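Local coordinates for protein putative fumarylpyruvate hydrolase (Burkholderia cenocepacia, PDB 4MAQ) that belongs to the fumarylacetoacetate hydrolase family and is probably an enzyme, built on that family's mixed beta fold, at residues 89-95 with 203-209; 114-118 with 229-234. All coordinates share one frame; numbering follows the deposited sequence.

Contact 1. Residues 89-95 with 203-209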
ATOM      1  N   ILE B  89      15.085  -5.421 -12.104  1.00  8.05           N
ATOM      2  CA  ILE B  89      16.035  -4.415 -11.587  1.00  8.70           C
ATOM      3  C   ILE B  89      15.537  -2.988 -11.921  1.00  7.92           C
ATOM      4  O   ILE B  89      15.111  -2.732 -13.052  1.00  8.86           O
ATOM      5  CB  ILE B  89      17.447  -4.632 -12.205  1.00 10.01           C
ATOM      6  CG1 ILE B  89      18.492  -3.694 -11.596  1.00 11.19           C
ATOM      7  CG2 ILE B  89      17.465  -4.500 -13.732  1.00 10.64           C
ATOM      8  CD1 ILE B  89      18.872  -4.135 -10.215  1.00 11.92           C
ATOM      9  N   GLU B  90      15.614  -2.062 -10.959  1.00  7.76           N
ATOM     10  CA  GLU B  90      15.095  -0.687 -11.164  1.00  8.12           C
ATOM     11  C   GLU B  90      15.918   0.346 -10.425  1.00  7.56           C
ATOM     12  O   GLU B  90      16.372   0.086  -9.320  1.00  8.68           O
ATOM     13  CB  GLU B  90      13.639  -0.593 -10.714  1.00  9.12           C
ATOM     14  CG  GLU B  90      12.815  -1.719 -11.309  1.00 10.46           C
ATOM     15  CD  GLU B  90      11.337  -1.488 -11.425  1.00 11.10           C
ATOM     16  OE1 GLU B  90      10.840  -0.363 -11.257  1.00 12.03           O
ATOM     17  OE2 GLU B  90      10.690  -2.502 -11.756  1.00 12.84           O
ATOM     18  N   LEU B  91      16.032   1.535 -11.020  1.00  7.63           N
ATOM     19  CA  LEU B  91      16.480   2.727 -10.306  1.00  7.64           C
ATOM     20  C   LEU B  91      15.372   3.193  -9.356  1.00  7.47           C
ATOM     21  O   LEU B  91      14.231   3.358  -9.768  1.00  8.37           O
ATOM     22  CB  LEU B  91      16.864   3.863 -11.269  1.00  7.84           C
ATOM     23  CG  LEU B  91      17.315   5.152 -10.587  1.00  8.28           C
ATOM     24  CD1 LEU B  91      18.702   4.988  -9.995  1.00  9.49           C
ATOM     25  CD2 LEU B  91      17.299   6.297 -11.588  1.00 10.31           C
ATOM     26  N   VAL B  92      15.719   3.381  -8.085  1.00  7.13           N
ATOM     27  CA  VAL B  92      14.763   3.847  -7.078  1.00  6.52           C
ATOM     28  C   VAL B  92      15.063   5.313  -6.733  1.00  7.04           C
ATOM     29  O   VAL B  92      16.215   5.693  -6.473  1.00  7.99           O
ATOM     30  CB  VAL B  92      14.844   2.986  -5.811  1.00  7.62           C
ATOM     31  CG1 VAL B  92      13.954   3.556  -4.699  1.00  8.91           C
ATOM     32  CG2 VAL B  92      14.406   1.554  -6.123  1.00  9.84           C
ATOM     33  N   VAL B  93      14.037   6.162  -6.836  1.00  7.65           N
ATOM     34  CA  VAL B  93      14.144   7.587  -6.521  1.00  8.02           C
ATOM     35  C   VAL B  93      13.513   7.872  -5.175  1.00  7.88           C
ATOM     36  O   VAL B  93      12.384   7.445  -4.914  1.00  8.88           O
ATOM     37  CB  VAL B  93      13.424   8.410  -7.618  1.00  9.84           C
ATOM     38  CG1 VAL B  93      13.642   9.878  -7.347  1.00 11.77           C
ATOM     39  CG2 VAL B  93      13.957   8.044  -9.007  1.00 11.10           C
ATOM     40  N   ALA B  94      14.259   8.542  -4.302  1.00  7.16           N
ATOM     41  CA  ALA B  94      13.781   8.868  -2.948  1.00  7.54           C
ATOM     42  C   ALA B  94      13.410  10.339  -2.879  1.00  7.74           C
ATOM     43  O   ALA B  94      14.228  11.191  -3.218  1.00  9.59           O
ATOM     44  CB  ALA B  94      14.868   8.541  -1.922  1.00  9.33           C
ATOM     45  N   ILE B  95      12.186  10.634  -2.429  1.00  8.28           N
ATOM     46  CA  ILE B  95      11.662  12.005  -2.436  1.00  8.75           C
ATOM     47  C   ILE B  95      11.957  12.712  -1.110  1.00  8.20           C
ATOM     48  O   ILE B  95      11.770  12.141  -0.033  1.00  9.40           O
ATOM     49  CB  ILE B  95      10.140  11.954  -2.691  1.00  8.08           C
ATOM     50  CG1 ILE B  95       9.866  11.281  -4.048  1.00  8.46           C
ATOM     51  CG2 ILE B  95       9.465  13.333  -2.574  1.00  9.59           C
ATOM     52  CD1 ILE B  95      10.478  12.004  -5.258  1.00 10.78           C
ATOM     53  N   ASP B 203       8.693   9.315   0.178  1.00  7.29           N
ATOM     54  CA  ASP B 203       8.255   8.431  -0.909  1.00  7.06           C
ATOM     55  C   ASP B 203       9.415   7.842  -1.694  1.00  7.12           C
ATOM     56  O   ASP B 203      10.462   8.480  -1.877  1.00  7.95           O
ATOM     57  CB  ASP B 203       7.282   9.145  -1.855  1.00  7.68           C
ATOM     58  CG  ASP B 203       5.931   9.382  -1.215  1.00  7.74           C
ATOM     59  OD1 ASP B 203       5.632   8.683  -0.207  1.00  9.57           O
ATOM     60  OD2 ASP B 203       5.161  10.217  -1.721  1.00  8.68           O
ATOM     61  N   LEU B 204       9.221   6.590  -2.124  1.00  6.82           N
ATOM     62  CA  LEU B 204      10.151   5.940  -3.043  1.00  7.14           C
ATOM     63  C   LEU B 204       9.413   5.680  -4.347  1.00  7.25           C
ATOM     64  O   LEU B 204       8.249   5.295  -4.333  1.00  8.35           O
ATOM     65  CB  LEU B 204      10.676   4.597  -2.488  1.00  8.30           C
ATOM     66  CG  LEU B 204      11.486   4.668  -1.192  1.00  7.45           C
ATOM     67  CD1 LEU B 204      11.873   3.241  -0.783  1.00  8.97           C
ATOM     68  CD2 LEU B 204      12.715   5.548  -1.336  1.00  8.81           C
ATOM     69  N   ILE B 205      10.116   5.860  -5.476  1.00  7.19           N
ATOM     70  CA  ILE B 205       9.558   5.542  -6.777  1.00  7.00           C
ATOM     71  C   ILE B 205      10.488   4.589  -7.507  1.00  6.75           C
ATOM     72  O   ILE B 205      11.680   4.886  -7.723  1.00  8.06           O
ATOM     73  CB  ILE B 205       9.343   6.801  -7.636  1.00  8.51           C
ATOM     74  CG1 ILE B 205       8.483   7.854  -6.898  1.00  8.96           C
ATOM     75  CG2 ILE B 205       8.720   6.416  -8.976  1.00  9.39           C
ATOM     76  CD1 ILE B 205       8.428   9.197  -7.641  1.00 11.72           C
ATOM     77  N   PHE B 206       9.950   3.420  -7.850  1.00  7.08           N
ATOM     78  CA  PHE B 206      10.655   2.449  -8.684  1.00  7.62           C
ATOM     79  C   PHE B 206      10.312   2.828 -10.127  1.00  7.69           C
ATOM     80  O   PHE B 206       9.142   2.889 -10.497  1.00  9.32           O
ATOM     81  CB  PHE B 206      10.123   1.048  -8.408  1.00  7.99           C
ATOM     82  CG  PHE B 206      10.684   0.377  -7.188  1.00  7.95           C
ATOM     83  CD1 PHE B 206      10.479   0.905  -5.917  1.00  8.62           C
ATOM     84  CD2 PHE B 206      11.358  -0.821  -7.314  1.00  8.65           C
ATOM     85  CE1 PHE B 206      10.958   0.250  -4.786  1.00  8.81           C
ATOM     86  CE2 PHE B 206      11.852  -1.480  -6.185  1.00  8.24           C
ATOM     87  CZ  PHE B 206      11.637  -0.945  -4.917  1.00  8.77           C
ATOM     88  N   THR B 207      11.339   3.107 -10.919  1.00  8.19           N
ATOM     89  CA  THR B 207      11.189   3.824 -12.199  1.00  8.99           C
ATOM     90  C   THR B 207      11.148   2.939 -13.448  1.00 10.80           C
ATOM     91  O   THR B 207      11.191   3.449 -14.577  1.00 12.88           O
ATOM     92  CB  THR B 207      12.286   4.914 -12.382  1.00  9.10           C
ATOM     93  OG1 THR B 207      13.597   4.328 -12.318  1.00 10.33           O
ATOM     94  CG2 THR B 207      12.169   5.969 -11.307  1.00 10.48           C
ATOM     95  N   GLY B 208      11.059   1.622 -13.256  1.00 10.81           N
ATOM     96  CA  GLY B 208      10.902   0.704 -14.380  1.00 12.15           C
ATOM     97  C   GLY B 208      12.125  -0.158 -14.575  1.00 10.03           C
ATOM     98  O   GLY B 208      13.138  -0.006 -13.889  1.00 10.53           O
ATOM     99  N   THR B 209      12.037  -1.080 -15.518  1.00 10.77           N
ATOM    100  CA  THR B 209      13.058  -2.109 -15.666  1.00 11.24           C
ATOM    101  C   THR B 209      13.362  -2.359 -17.134  1.00 13.01           C
ATOM    102  O   THR B 209      12.452  -2.311 -17.959  1.00 12.42           O
ATOM    103  CB  THR B 209      12.575  -3.412 -14.977  1.00 10.60           C
ATOM    104  OG1 THR B 209      13.678  -4.296 -14.760  1.00 11.38           O
ATOM    105  CG2 THR B 209      11.509  -4.151 -15.788  1.00 11.27           C
TER
HETATM  106  O   HOH W   1      14.786   2.162 -13.635  1.00 10.12           O

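Contact 2. Residues 114-118 with 229-234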
ATOM      1  N   TYR B 114      18.944   8.587  -4.381  1.00  8.46           N
ATOM      2  CA  TYR B 114      18.733   7.449  -5.260  1.00  8.10           C
ATOM      3  C   TYR B 114      19.234   6.163  -4.640  1.00  7.35           C
ATOM      4  O   TYR B 114      20.212   6.163  -3.887  1.00 10.27           O
ATOM      5  CB  TYR B 114      19.499   7.654  -6.576  1.00  8.78           C
ATOM      6  CG  TYR B 114      18.949   8.807  -7.361  1.00  8.24           C
ATOM      7  CD1 TYR B 114      19.454  10.091  -7.167  1.00  9.27           C
ATOM      8  CD2 TYR B 114      17.915   8.628  -8.288  1.00  8.96           C
ATOM      9  CE1 TYR B 114      18.947  11.178  -7.850  1.00  9.62           C
ATOM     10  CE2 TYR B 114      17.384   9.712  -8.982  1.00  9.56           C
ATOM     11  CZ  TYR B 114      17.900  10.986  -8.764  1.00  9.00           C
ATOM     12  OH  TYR B 114      17.347  12.025  -9.496  1.00 10.53           O
ATOM     13  N   GLY B 115      18.627   5.052  -5.048  1.00  8.04           N
ATOM     14  CA  GLY B 115      19.154   3.739  -4.755  1.00  8.63           C
ATOM     15  C   GLY B 115      18.844   2.794  -5.897  1.00  7.26           C
ATOM     16  O   GLY B 115      18.343   3.211  -6.957  1.00  7.94           O
ATOM     17  N   VAL B 116      19.135   1.520  -5.676  1.00  7.11           N
ATOM     18  CA  VAL B 116      18.886   0.479  -6.679  1.00  7.53           C
ATOM     19  C   VAL B 116      17.984  -0.552  -6.010  1.00  8.12           C
ATOM     20  O   VAL B 116      18.201  -0.907  -4.848  1.00  9.74           O
ATOM     21  CB  VAL B 116      20.204  -0.178  -7.158  1.00  7.97           C
ATOM     22  CG1 VAL B 116      19.925  -1.331  -8.109  1.00  9.89           C
ATOM     23  CG2 VAL B 116      21.078   0.891  -7.803  1.00  8.77           C
ATOM     24  N   GLY B 117      16.959  -0.994  -6.725  1.00  8.40           N
ATOM     25  CA  GLY B 117      15.988  -1.904  -6.143  1.00  9.33           C
ATOM     26  C   GLY B 117      15.670  -3.056  -7.059  1.00  7.91           C
ATOM     27  O   GLY B 117      16.005  -3.034  -8.262  1.00  8.63           O
ATOM     28  N   VAL B 118      15.015  -4.064  -6.497  1.00  7.38           N
ATOM     29  CA  VAL B 118      14.447  -5.141  -7.314  1.00  7.34           C
ATOM     30  C   VAL B 118      12.956  -5.187  -7.003  1.00  6.83           C
ATOM     31  O   VAL B 118      12.548  -5.368  -5.855  1.00  8.98           O
ATOM     32  CB  VAL B 118      15.102  -6.508  -7.015  1.00  7.79           C
ATOM     33  CG1 VAL B 118      14.564  -7.556  -7.986  1.00 10.95           C
ATOM     34  CG2 VAL B 118      16.624  -6.406  -7.108  1.00  9.04           C
ATOM     35  N   ILE B 229      25.585   4.528  -8.703  1.00  9.61           N
ATOM     36  CA  ILE B 229      24.576   4.652  -7.661  1.00  9.69           C
ATOM     37  C   ILE B 229      24.796   3.602  -6.568  1.00 10.61           C
ATOM     38  O   ILE B 229      25.059   3.959  -5.412  1.00 15.11           O
ATOM     39  CB  ILE B 229      23.124   4.580  -8.222  1.00  9.85           C
ATOM     40  CG1 ILE B 229      22.895   5.662  -9.293  1.00 10.04           C
ATOM     41  CG2 ILE B 229      22.080   4.637  -7.105  1.00 10.89           C
ATOM     42  CD1 ILE B 229      23.126   7.089  -8.832  1.00 10.81           C
ATOM     43  N   ALA B 230      24.719   2.321  -6.932  1.00  9.11           N
ATOM     44  CA  ALA B 230      24.961   1.231  -5.975  1.00  9.12           C
ATOM     45  C   ALA B 230      25.084  -0.073  -6.720  1.00  9.48           C
ATOM     46  O   ALA B 230      24.598  -0.199  -7.852  1.00  9.75           O
ATOM     47  CB  ALA B 230      23.813   1.140  -4.978  1.00 10.57           C
ATOM     48  N   THR B 231      25.727  -1.048  -6.087  1.00  9.61           N
ATOM     49  CA  THR B 231      25.590  -2.438  -6.494  1.00  9.46           C
ATOM     50  C   THR B 231      25.071  -3.202  -5.295  1.00  9.99           C
ATOM     51  O   THR B 231      25.084  -2.690  -4.170  1.00 11.50           O
ATOM     52  CB  THR B 231      26.921  -3.048  -6.988  1.00 10.68           C
ATOM     53  OG1 THR B 231      27.881  -3.004  -5.924  1.00 14.65           O
ATOM     54  CG2 THR B 231      27.440  -2.281  -8.203  1.00 13.08           C
ATOM     55  N   PHE B 232      24.623  -4.425  -5.523  1.00  9.39           N
ATOM     56  CA  PHE B 232      24.121  -5.252  -4.444  1.00  9.03           C
ATOM     57  C   PHE B 232      24.412  -6.720  -4.713  1.00  9.25           C
ATOM     58  O   PHE B 232      24.688  -7.141  -5.873  1.00  9.08           O
ATOM     59  CB  PHE B 232      22.610  -5.065  -4.209  1.00 10.32           C
ATOM     60  CG  PHE B 232      21.765  -5.550  -5.338  1.00  9.04           C
ATOM     61  CD1 PHE B 232      21.398  -6.885  -5.444  1.00  9.47           C
ATOM     62  CD2 PHE B 232      21.303  -4.655  -6.314  1.00  9.59           C
ATOM     63  CE1 PHE B 232      20.610  -7.336  -6.507  1.00  9.56           C
ATOM     64  CE2 PHE B 232      20.518  -5.101  -7.380  1.00  9.62           C
ATOM     65  CZ  PHE B 232      20.181  -6.450  -7.479  1.00 10.27           C
ATOM     66  N   GLU B 233      24.315  -7.488  -3.629  1.00  8.43           N
ATOM     67  CA  GLU B 233      24.429  -8.950  -3.675  1.00  8.22           C
ATOM     68  C   GLU B 233      23.577  -9.514  -2.540  1.00  7.76           C
ATOM     69  O   GLU B 233      23.740  -9.111  -1.402  1.00  9.83           O
ATOM     70  CB  GLU B 233      25.894  -9.362  -3.525  1.00  9.50           C
ATOM     71  CG  GLU B 233      26.140 -10.883  -3.461  1.00 10.35           C
ATOM     72  CD  GLU B 233      27.583 -11.275  -3.745  1.00 10.59           C
ATOM     73  OE1 GLU B 233      28.347 -10.469  -4.360  1.00 13.59           O
ATOM     74  OE2 GLU B 233      27.976 -12.399  -3.363  1.00 11.36           O
ATOM     75  N   PHE B 234      22.644 -10.407  -2.859  1.00  7.74           N
ATOM     76  CA  PHE B 234      21.848 -11.085  -1.816  1.00  7.76           C
ATOM     77  C   PHE B 234      21.500 -12.483  -2.268  1.00  8.14           C
ATOM     78  O   PHE B 234      21.661 -12.827  -3.449  1.00  8.79           O
ATOM     79  CB  PHE B 234      20.588 -10.270  -1.414  1.00  8.15           C
ATOM     80  CG  PHE B 234      19.527 -10.114  -2.496  1.00  8.34           C
ATOM     81  CD1 PHE B 234      18.623 -11.133  -2.776  1.00  8.36           C
ATOM     82  CD2 PHE B 234      19.373  -8.899  -3.176  1.00  9.26           C
ATOM     83  CE1 PHE B 234      17.614 -10.957  -3.727  1.00  9.06           C
ATOM     84  CE2 PHE B 234      18.361  -8.716  -4.117  1.00  9.08           C
ATOM     85  CZ  PHE B 234      17.486  -9.751  -4.411  1.00  8.63           C
TER

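Contact 1. Residues 89-95 with 203-209
Val92 sets its CG2 methyl over the centre of the Phe206 ring, 3.7 Å from the centroid and only 3° off the ring normal, a CH-pi contact that illustrates how a non-hydrogen-bonded pair of antiparallel strands can bring a branched side chain squarely onto an aromatic face. The two side chains lie alongside each other and point the same way. CG2 of Val92 stands anti to the carbonyl carbon while CG1, anti to the backbone N (chi1 174°), is turned instead to Leu204 CB. Ala94 extends this face by meeting Leu204 CD2. On the other face Val93 is paired with Ile205 by two backbone hydrogen bonds, and its CG2 comes within 3.6 Å of Thr207 CG2, the two side chains crossing nearly at right angles; helix 186-196 packs on this side.

Beyond Phe206 the regular bridges end, and side chains and a water join the one remaining backbone bond. Leu91 O is gripped twice by Thr207, by its N at 3.1 Å and by its OG1 at 2.8 Å; the hydroxyl reaches it because chi1 of 58° sets OG1 between the backbone N and the carbonyl carbon. A water joins Leu91 N, Thr207 OG1 and Gly208 O, bridging Leu91 N and Gly208 O, which do not bond directly. Glu90, its chain extended beyond CG, takes Gly208 N on OE1 at 2.8 Å, from above the carboxylate plane, and the same oxygen lies at the edge of the Phe206 ring. Thr209 OG1 donates to Ile89 O at 2.7 Å and also bonds Gln175. At the other end Ile95 N bonds Asp203 O, while the Asp203 carboxylate forms a salt bridge with Arg34. The whole is an antiparallel strand pair in the central mixed sheet of the FAH fold, continued past its last bridge by one backbone bond, side-chain bonds and a water.

Contact 2. Residues 114-118 with 229-234
This is a sheet-to-sheet hydrophobic contact within the FAH fold, where strand 111-122 of the large mixed sheet faces strand 230-236 of the five-stranded sheet. No hydrogen bond crosses it: the axes of the two strand segments come no closer than 6.8 Å, with their directions 32° apart, and apolar side chains fill the interval. Ile229 and Ala230 both face Val226 in a classic beta bulge, and both side chains set out toward strand 111-122. Ile229 sends its CG2 branch, anti to the backbone N, to the backbone of Gly115 at CA and to Tyr114 CB; the Tyr114 ring leads away, and its hydroxyl bonds His159. Val116 shares its methyls among three neighbours: CG2 sits against Ile229 CG2 and Ala230, with Ala230 O at 3.7 Å, while CG1 lies at the edge of the Phe232 ring. With CG between the backbone N and the carbonyl carbon (chi1 67° and 66°), Phe232 and Phe234 both send their rings toward Val118. Its CG2 serves both, lying near the plane of the Phe234 ring at CE2 and approaching Phe232 CZ to 3.6 Å.

The two contacts share one sheet, the first lying within it and the second on its face, with centres 11 Å apart. Strands 85-95 and 111-122 are antiparallel neighbours in the large sheet, so contact 1 joins 203-209 to one edge of 89-95 while 114-118 pairs along the other and carries contact 2. Two probable backbone hydrogen bonds tie them directly, Val92 N to Gly115 O and Glu90 O to Gly117 N, each 2.9 Å. Side chains bridge them as well: Ile89 CD1 lies 3.4 Å from Phe232 CE2, linking contact 1 to the second sheet. Pairing within the sheet and packing between sheets thus meet at the neighbouring strands 85-95 and 111-122, and the segments alternate along the chain.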